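Local coordinates for avidin-related protein 2 (Gallus gallus, PDB 1WBI), which binds biotin as a chicken member of the avidin family, whose subunits are beta-barrels assembled into tetramers, at the interface of chains A and B. Numbering follows the deposited sequence. Chains: chain A/B, Avidin-related protein 2.

The interface of chains A and B. Residues chain A 75-77, 101-104; chain B 64, 82-83.
B:Gln83 reaches across the subunit boundary to A:Val104 and presents its primary amide to that residue's backbone as another main chain would. Its OE1 accepts from the A:Val104 N-H, in the amide plane and on a lone pair, along a nearly straight bond (174° at H). B:Gln83 NE2 donates to A:Val104 O at 2.9 Å. With CG anti to the backbone N (chi1 -170°) and the chain extended beyond it, the glutamine is long enough for this pairing and carries both donor and acceptor.

A:Arg101 crosses the glutamine at about a right angle, and the guanidinium and amide planes are turned 89° apart. A:Arg101 NH2 gives B:Gln83 OE1 a bond of 2.9 Å, tilted from both planes, which adds to the A:Val104 N-H; a charged guanidinium here would probably polarise the amide. B:Gln83 CB lies over one guanidinium face near its rim. Arginine suits the place because its NE can also donate to A:Leu102 O, helping to fix the group's rotation, while its stem offers apolar contact: A:Arg101 CG touches B:Thr64 CG2 at 3.6 Å.

A branched, two-faced side chain suits B:Thr64: its methyl meets this stem while its hydroxyl serves the polar side. B:Thr64 OG1 donates to A:Glu75 O at 2.6 Å and pairs with A:Thr77 OG1, another short hydroxyl, at 2.7 Å. A water joins B:Thr64 N to both the backbone O and the carboxylate OE1 of A:Glu75. The short A:Ser76 hydroxyl ties to A:Arg101 O, bracing two chain A segments.

The patch gathers the start of strand 77-86, the end of strand 92-101 and their adjoining loops in chain A against strands 64-70 and 77-86 of chain B's barrel; two-fold symmetry repeats it with the chains exchanged.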
loop_
_atom_site.group_PDB
_atom_site.type_symbol
_atom_site.label_atom_id
_atom_site.label_comp_id
_atom_site.label_asym_id
_atom_site.label_seq_id
_atom_site.Cartn_x
_atom_site.Cartn_y
_atom_site.Cartn_z
ATOM N N GLU A 75 -11.878 -13.208 11.232
ATOM C CA GLU A 75 -10.686 -13.937 10.763
ATOM C C GLU A 75 -9.536 -13.091 10.238
ATOM O O GLU A 75 -8.490 -13.629 9.807
ATOM C CB GLU A 75 -11.092 -14.946 9.721
ATOM C CG GLU A 75 -11.952 -16.076 10.329
ATOM C CD GLU A 75 -11.254 -16.887 11.420
ATOM O OE1 GLU A 75 -10.003 -17.045 11.491
ATOM O OE2 GLU A 75 -12.019 -17.386 12.280
ATOM N N SER A 76 -9.701 -11.796 10.324
ATOM C CA SER A 76 -8.736 -10.808 9.821
ATOM C C SER A 76 -7.524 -10.597 10.747
ATOM O O SER A 76 -7.587 -10.866 11.957
ATOM C CB SER A 76 -9.464 -9.448 9.664
ATOM O OG SER A 76 -8.650 -8.369 9.181
ATOM N N THR A 77 -6.417 -10.083 10.160
ATOM C CA THR A 77 -5.302 -9.575 10.926
ATOM C C THR A 77 -4.910 -8.241 10.306
ATOM O O THR A 77 -4.997 -8.101 9.074
ATOM C CB THR A 77 -4.106 -10.526 10.799
ATOM O OG1 THR A 77 -4.499 -11.851 11.267
ATOM C CG2 THR A 77 -2.917 -10.041 11.578
ATOM N N ARG A 101 -5.528 -7.609 6.349
ATOM C CA ARG A 101 -5.752 -8.834 5.627
ATOM C C ARG A 101 -7.094 -9.472 5.937
ATOM O O ARG A 101 -7.389 -9.776 7.092
ATOM C CB ARG A 101 -4.642 -9.854 5.931
ATOM C CG ARG A 101 -4.874 -11.233 5.294
ATOM C CD ARG A 101 -4.645 -11.207 3.834
ATOM N NE ARG A 101 -5.149 -12.358 3.142
ATOM C CZ ARG A 101 -4.653 -12.870 2.029
ATOM N NH1 ARG A 101 -3.557 -12.363 1.485
ATOM N NH2 ARG A 101 -5.254 -13.885 1.443
ATOM N N LEU A 102 -7.876 -9.703 4.895
ATOM C CA LEU A 102 -9.119 -10.467 5.006
ATOM C C LEU A 102 -8.841 -11.929 4.657
ATOM O O LEU A 102 -7.937 -12.261 3.876
ATOM C CB LEU A 102 -10.188 -9.930 4.060
ATOM C CG LEU A 102 -10.630 -8.492 4.334
ATOM C CD1 LEU A 102 -11.507 -7.978 3.204
ATOM C CD2 LEU A 102 -11.367 -8.435 5.646
ATOM N N ALA A 103 -9.603 -12.842 5.258
ATOM C CA ALA A 103 -9.500 -14.257 4.946
ATOM C C ALA A 103 -10.343 -14.591 3.726
ATOM O O ALA A 103 -11.526 -14.202 3.658
ATOM C CB ALA A 103 -9.944 -15.090 6.133
ATOM N N VAL A 104 -9.739 -15.253 2.744
ATOM C CA VAL A 104 -10.477 -15.773 1.585
ATOM C C VAL A 104 -10.342 -17.268 1.558
ATOM O O VAL A 104 -9.420 -17.791 2.106
ATOM C CB VAL A 104 -10.014 -15.147 0.257
ATOM C CG1 VAL A 104 -10.283 -13.637 0.298
ATOM C CG2 VAL A 104 -8.557 -15.414 0.005
ATOM N N THR B 64 -5.066 -16.325 8.655
ATOM C CA THR B 64 -4.323 -15.074 8.451
ATOM C C THR B 64 -3.344 -14.865 9.616
ATOM O O THR B 64 -3.440 -15.445 10.707
ATOM C CB THR B 64 -5.248 -13.829 8.321
ATOM O OG1 THR B 64 -5.865 -13.525 9.580
ATOM C CG2 THR B 64 -6.251 -14.011 7.201
ATOM N N GLY B 82 -0.603 -11.578 5.937
ATOM C CA GLY B 82 -0.981 -12.513 4.912
ATOM C C GLY B 82 -1.857 -13.646 5.364
ATOM O O GLY B 82 -2.427 -13.615 6.438
ATOM N N GLN B 83 -1.972 -14.605 4.466
ATOM C CA GLN B 83 -2.740 -15.832 4.720
ATOM C C GLN B 83 -1.918 -17.039 4.287
ATOM O O GLN B 83 -1.202 -16.996 3.281
ATOM C CB GLN B 83 -4.072 -15.764 3.969
ATOM C CG GLN B 83 -5.067 -16.880 4.344
ATOM C CD GLN B 83 -6.445 -16.657 3.785
ATOM O OE1 GLN B 83 -6.726 -15.674 3.109
ATOM N NE2 GLN B 83 -7.354 -17.617 4.070
HETATM O O HOH W 1 -7.826 -16.328 10.014
#